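Local coordinates for DUF1987 domain-containing protein (Pseudomonas aeruginosa, PDB 6K4F) that probably acts as the regulatory phosphoprotein of the SiaABC threonine phosphorylation pathway, which controls biofilm formation in response to carbon availability, at residues G24-S37 with P58-S72. Sequence-based numbering, arbitrary orientation.
Sequences GRLSMQGDSYPENS and PLELDLRLLYLNTSS
Arg25 and Glu60 lie side by side on one face of a parallel strand pair. Glu60 OE1 sits over a face of the guanidinium, 2.6 Å from Arg25 NH2, in a salt bridge. The two charged planes are 56° apart. Arg96 also bridges to this oxygen. Further along the same face, a water takes a bond from Gln29 NE2 and gives one to Asp62 O. Gln29 NE2 also bonds to Gln18 on strand 16-20.

Leu26, Met28, Leu61 and Leu63 make the other face apolar here, under helices 37-53 and 70-88. Met28 runs alongside Leu63, with Met28 CG 3.7 Å from Leu63 CD2.

A beta bulge shifts the register between Gly30 and Ser32. There Asp31 OD2 accepts from Tyr67 N at 2.6 Å through its anti lone pair. Asp31 CG is anti to its own carbonyl carbon (chi1 -63°), which brings the carboxylate to the N-H of Tyr67. Tyr33 CD1 meets the edge of the Tyr67 ring.

Beyond the strands, Asn69 caps helix 70-88. Its OD1 accepts from Ser72 N and Ser72 OG, from opposite faces of the amide, while ND2 donates to Pro34 O at 3.1 Å. Ser32 OG donates to Ser72 OG. The amide is thus gripped at both ends, which fixes its rotation.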
loop_
_atom_site.group_PDB
_atom_site.type_symbol
_atom_site.label_atom_id
_atom_site.label_comp_id
_atom_site.label_asym_id
_atom_site.label_seq_id
_atom_site.Cartn_x
_atom_site.Cartn_y
_atom_site.Cartn_z
ATOM N N GLY A 24 13.268 -0.058 1.286
ATOM C CA GLY A 24 12.274 0.782 0.654
ATOM C C GLY A 24 11.137 -0.046 0.092
ATOM O O GLY A 24 10.813 0.043 -1.098
ATOM N N ARG A 25 10.546 -0.883 0.939
ATOM C CA ARG A 25 9.479 -1.788 0.545
ATOM C C ARG A 25 8.360 -1.699 1.560
ATOM O O ARG A 25 8.601 -1.817 2.765
ATOM C CB ARG A 25 9.963 -3.237 0.459
ATOM C CG ARG A 25 10.522 -3.596 -0.881
ATOM C CD ARG A 25 10.786 -5.094 -1.014
ATOM N NE ARG A 25 10.894 -5.552 -2.405
ATOM C CZ ARG A 25 11.632 -4.986 -3.364
ATOM N NH1 ARG A 25 12.395 -3.925 -3.130
ATOM N NH2 ARG A 25 11.624 -5.508 -4.582
ATOM N N LEU A 26 7.139 -1.513 1.078
ATOM C CA LEU A 26 5.960 -1.610 1.930
ATOM C C LEU A 26 5.121 -2.775 1.423
ATOM O O LEU A 26 4.692 -2.781 0.257
ATOM C CB LEU A 26 5.174 -0.298 1.927
ATOM C CG LEU A 26 3.889 -0.316 2.745
ATOM C CD1 LEU A 26 4.239 -0.574 4.220
ATOM C CD2 LEU A 26 3.168 1.006 2.588
ATOM N N SER A 27 4.896 -3.756 2.289
ATOM C CA SER A 27 4.196 -4.991 1.953
ATOM C C SER A 27 2.962 -5.142 2.829
ATOM O O SER A 27 2.996 -4.797 4.015
ATOM C CB SER A 27 5.111 -6.215 2.155
ATOM O OG SER A 27 6.289 -6.100 1.356
ATOM N N MET A 28 1.877 -5.671 2.250
ATOM C CA MET A 28 0.663 -5.985 3.002
ATOM C C MET A 28 0.042 -7.289 2.527
ATOM O O MET A 28 -0.059 -7.529 1.323
ATOM C CB MET A 28 -0.394 -4.895 2.862
ATOM C CG MET A 28 0.119 -3.525 3.046
ATOM S SD MET A 28 -1.253 -2.363 2.989
ATOM C CE MET A 28 -0.341 -0.850 2.758
ATOM N N GLN A 29 -0.450 -8.090 3.474
ATOM C CA GLN A 29 -1.069 -9.371 3.159
ATOM C C GLN A 29 -2.309 -9.559 4.012
ATOM O O GLN A 29 -2.257 -9.341 5.225
ATOM C CB GLN A 29 -0.105 -10.538 3.406
ATOM C CG GLN A 29 1.275 -10.358 2.810
ATOM C CD GLN A 29 2.251 -9.671 3.754
ATOM O OE1 GLN A 29 2.200 -9.853 4.972
ATOM N NE2 GLN A 29 3.168 -8.902 3.187
ATOM N N GLY A 30 -3.402 -9.992 3.391
ATOM C CA GLY A 30 -4.587 -10.455 4.094
ATOM C C GLY A 30 -5.811 -9.616 3.790
ATOM O O GLY A 30 -5.858 -8.842 2.829
ATOM N N ASP A 31 -6.828 -9.789 4.622
ATOM C CA ASP A 31 -8.008 -8.946 4.516
ATOM C C ASP A 31 -7.895 -7.731 5.396
ATOM O O ASP A 31 -7.112 -7.673 6.345
ATOM C CB ASP A 31 -9.264 -9.627 4.966
ATOM C CG ASP A 31 -9.587 -10.763 4.175
ATOM O OD1 ASP A 31 -9.613 -11.772 4.849
ATOM O OD2 ASP A 31 -9.867 -10.716 2.946
ATOM N N SER A 32 -8.773 -6.781 5.125
ATOM C CA SER A 32 -8.825 -5.557 5.907
ATOM C C SER A 32 -10.307 -5.205 6.005
ATOM O O SER A 32 -10.874 -4.588 5.101
ATOM C CB SER A 32 -7.993 -4.471 5.233
ATOM O OG SER A 32 -7.831 -3.345 6.060
ATOM N N TYR A 33 -10.945 -5.630 7.091
ATOM C CA TYR A 33 -12.257 -5.102 7.465
ATOM C C TYR A 33 -12.257 -4.704 8.936
ATOM O O TYR A 33 -13.056 -5.205 9.731
ATOM C CB TYR A 33 -13.373 -6.098 7.142
ATOM C CG TYR A 33 -13.151 -7.542 7.523
ATOM C CD1 TYR A 33 -12.409 -8.390 6.715
ATOM C CD2 TYR A 33 -13.730 -8.070 8.671
ATOM C CE1 TYR A 33 -12.224 -9.724 7.056
ATOM C CE2 TYR A 33 -13.559 -9.397 9.016
ATOM C CZ TYR A 33 -12.807 -10.219 8.209
ATOM O OH TYR A 33 -12.640 -11.534 8.561
ATOM N N PRO A 34 -11.370 -3.789 9.332
ATOM C CA PRO A 34 -11.374 -3.326 10.717
ATOM C C PRO A 34 -12.551 -2.406 10.972
ATOM O O PRO A 34 -13.150 -1.847 10.051
ATOM C CB PRO A 34 -10.051 -2.571 10.841
ATOM C CG PRO A 34 -9.804 -2.047 9.513
ATOM C CD PRO A 34 -10.369 -3.051 8.534
ATOM N N GLU A 35 -12.879 -2.264 12.256
ATOM C CA GLU A 35 -13.894 -1.297 12.658
ATOM C C GLU A 35 -13.386 0.128 12.495
ATOM O O GLU A 35 -14.125 1.014 12.055
ATOM C CB GLU A 35 -14.319 -1.553 14.103
ATOM C CG GLU A 35 -13.153 -1.658 15.078
ATOM C CD GLU A 35 -13.399 -2.671 16.177
ATOM O OE1 GLU A 35 -12.418 -3.271 16.665
ATOM O OE2 GLU A 35 -14.575 -2.868 16.552
ATOM N N ASN A 36 -12.119 0.361 12.813
ATOM C CA ASN A 36 -11.513 1.686 12.738
ATOM C C ASN A 36 -10.314 1.590 11.799
ATOM O O ASN A 36 -9.220 1.199 12.219
ATOM C CB ASN A 36 -11.115 2.168 14.133
ATOM C CG ASN A 36 -10.775 3.640 14.170
ATOM O OD1 ASN A 36 -10.242 4.196 13.207
ATOM N ND2 ASN A 36 -11.082 4.287 15.290
ATOM N N SER A 37 -10.510 1.949 10.528
ATOM C CA SER A 37 -9.418 1.802 9.571
ATOM C C SER A 37 -8.362 2.886 9.721
ATOM O O SER A 37 -7.182 2.625 9.464
ATOM C CB SER A 37 -9.946 1.791 8.134
ATOM O OG SER A 37 -10.621 0.576 7.852
ATOM N N PRO A 58 13.972 4.862 -3.831
ATOM C CA PRO A 58 12.693 4.387 -4.373
ATOM C C PRO A 58 11.869 3.659 -3.321
ATOM O O PRO A 58 12.399 3.049 -2.387
ATOM C CB PRO A 58 13.114 3.439 -5.501
ATOM C CG PRO A 58 14.547 3.795 -5.794
ATOM C CD PRO A 58 15.117 4.209 -4.489
ATOM N N LEU A 59 10.550 3.742 -3.476
ATOM C CA LEU A 59 9.607 3.017 -2.631
ATOM C C LEU A 59 8.806 2.050 -3.494
ATOM O O LEU A 59 8.288 2.433 -4.554
ATOM C CB LEU A 59 8.672 3.981 -1.893
ATOM C CG LEU A 59 7.664 3.341 -0.922
ATOM C CD1 LEU A 59 8.365 2.486 0.135
ATOM C CD2 LEU A 59 6.777 4.397 -0.256
ATOM N N GLU A 60 8.731 0.797 -3.061
ATOM C CA GLU A 60 7.995 -0.249 -3.762
ATOM C C GLU A 60 6.896 -0.777 -2.857
ATOM O O GLU A 60 7.153 -1.071 -1.685
ATOM C CB GLU A 60 8.911 -1.410 -4.149
ATOM C CG GLU A 60 9.751 -1.200 -5.378
ATOM C CD GLU A 60 9.907 -2.486 -6.166
ATOM O OE1 GLU A 60 10.251 -3.517 -5.552
ATOM O OE2 GLU A 60 9.670 -2.471 -7.391
ATOM N N LEU A 61 5.679 -0.911 -3.387
ATOM C CA LEU A 61 4.586 -1.544 -2.649
ATOM C C LEU A 61 4.352 -2.946 -3.194
ATOM O O LEU A 61 4.224 -3.126 -4.412
ATOM C CB LEU A 61 3.291 -0.721 -2.739
ATOM C CG LEU A 61 3.032 0.195 -1.540
ATOM C CD1 LEU A 61 4.062 1.292 -1.544
ATOM C CD2 LEU A 61 1.627 0.771 -1.610
ATOM N N ASP A 62 4.278 -3.934 -2.299
ATOM C CA ASP A 62 3.953 -5.312 -2.683
ATOM C C ASP A 62 2.719 -5.761 -1.910
ATOM O O ASP A 62 2.792 -6.036 -0.706
ATOM C CB ASP A 62 5.120 -6.255 -2.432
ATOM C CG ASP A 62 4.963 -7.566 -3.173
ATOM O OD1 ASP A 62 5.303 -7.618 -4.374
ATOM O OD2 ASP A 62 4.475 -8.539 -2.559
ATOM N N LEU A 63 1.593 -5.851 -2.605
ATOM C CA LEU A 63 0.299 -6.059 -1.977
ATOM C C LEU A 63 -0.250 -7.448 -2.283
ATOM O O LEU A 63 -0.275 -7.885 -3.441
ATOM C CB LEU A 63 -0.685 -4.984 -2.420
ATOM C CG LEU A 63 -0.251 -3.538 -2.160
ATOM C CD1 LEU A 63 -1.359 -2.570 -2.604
ATOM C CD2 LEU A 63 0.109 -3.322 -0.683
ATOM N N ARG A 64 -0.679 -8.137 -1.232
ATOM C CA ARG A 64 -1.396 -9.402 -1.310
ATOM C C ARG A 64 -2.666 -9.295 -0.499
ATOM O O ARG A 64 -2.947 -10.104 0.392
ATOM C CB ARG A 64 -0.538 -10.565 -0.824
ATOM C CG ARG A 64 0.748 -10.717 -1.618
ATOM C CD ARG A 64 1.606 -11.847 -1.095
ATOM N NE ARG A 64 2.297 -12.516 -2.194
ATOM C CZ ARG A 64 3.514 -12.196 -2.616
ATOM N NH1 ARG A 64 4.185 -11.212 -2.027
ATOM N NH2 ARG A 64 4.057 -12.862 -3.627
ATOM N N LEU A 65 -3.441 -8.254 -0.804
ATOM C CA LEU A 65 -4.666 -7.955 -0.088
ATOM C C LEU A 65 -5.813 -8.737 -0.694
ATOM O O LEU A 65 -5.885 -8.910 -1.915
ATOM C CB LEU A 65 -4.971 -6.459 -0.145
ATOM C CG LEU A 65 -3.924 -5.572 0.535
ATOM C CD1 LEU A 65 -4.131 -4.114 0.204
ATOM C CD2 LEU A 65 -3.933 -5.777 2.046
ATOM N N LEU A 66 -6.708 -9.204 0.170
ATOM C CA LEU A 66 -7.912 -9.901 -0.252
ATOM C C LEU A 66 -9.094 -8.952 -0.098
ATOM O O LEU A 66 -9.160 -7.938 -0.793
ATOM C CB LEU A 66 -8.098 -11.180 0.561
ATOM C CG LEU A 66 -6.903 -12.133 0.628
ATOM C CD1 LEU A 66 -7.186 -13.269 1.597
ATOM C CD2 LEU A 66 -6.529 -12.692 -0.738
ATOM N N TYR A 67 -10.008 -9.236 0.822
ATOM C CA TYR A 67 -11.153 -8.356 1.015
ATOM C C TYR A 67 -10.721 -7.027 1.635
ATOM O O TYR A 67 -9.888 -6.989 2.545
ATOM C CB TYR A 67 -12.195 -9.031 1.905
ATOM C CG TYR A 67 -13.446 -8.212 2.073
ATOM C CD1 TYR A 67 -14.326 -8.039 1.016
ATOM C CD2 TYR A 67 -13.741 -7.600 3.282
ATOM C CE1 TYR A 67 -15.474 -7.282 1.159
ATOM C CE2 TYR A 67 -14.890 -6.841 3.437
ATOM C CZ TYR A 67 -15.750 -6.685 2.375
ATOM O OH TYR A 67 -16.892 -5.928 2.527
ATOM N N LEU A 68 -11.279 -5.927 1.127
ATOM C CA LEU A 68 -11.094 -4.612 1.731
ATOM C C LEU A 68 -12.464 -3.996 1.963
ATOM O O LEU A 68 -13.267 -3.900 1.025
ATOM C CB LEU A 68 -10.262 -3.683 0.845
ATOM C CG LEU A 68 -8.789 -3.926 0.515
ATOM C CD1 LEU A 68 -8.193 -2.670 -0.104
ATOM C CD2 LEU A 68 -8.016 -4.310 1.771
ATOM N N ASN A 69 -12.738 -3.570 3.197
ATOM C CA ASN A 69 -14.008 -2.895 3.411
ATOM C C ASN A 69 -13.905 -1.449 2.930
ATOM O O ASN A 69 -12.864 -0.993 2.455
ATOM C CB ASN A 69 -14.451 -3.004 4.875
ATOM C CG ASN A 69 -13.573 -2.222 5.834
ATOM O OD1 ASN A 69 -12.534 -1.686 5.458
ATOM N ND2 ASN A 69 -13.984 -2.178 7.110
ATOM N N THR A 70 -15.018 -0.723 3.031
ATOM C CA THR A 70 -15.090 0.629 2.487
ATOM C C THR A 70 -14.003 1.530 3.062
ATOM O O THR A 70 -13.304 2.230 2.320
ATOM C CB THR A 70 -16.485 1.199 2.756
ATOM O OG1 THR A 70 -17.424 0.528 1.904
ATOM C CG2 THR A 70 -16.538 2.719 2.495
ATOM N N SER A 71 -13.828 1.518 4.387
ATOM C CA SER A 71 -12.872 2.448 4.975
ATOM C C SER A 71 -11.438 2.061 4.614
ATOM O O SER A 71 -10.578 2.943 4.481
ATOM C CB SER A 71 -13.078 2.536 6.494
ATOM O OG SER A 71 -12.830 1.293 7.124
ATOM N N SER A 72 -11.188 0.766 4.370
ATOM C CA SER A 72 -9.857 0.321 3.958
ATOM C C SER A 72 -9.557 0.745 2.525
ATOM O O SER A 72 -8.426 1.113 2.200
ATOM C CB SER A 72 -9.741 -1.200 4.088
ATOM O OG SER A 72 -9.708 -1.579 5.448
HETATM O O HOH W 1 3.083 -8.847 0.266
#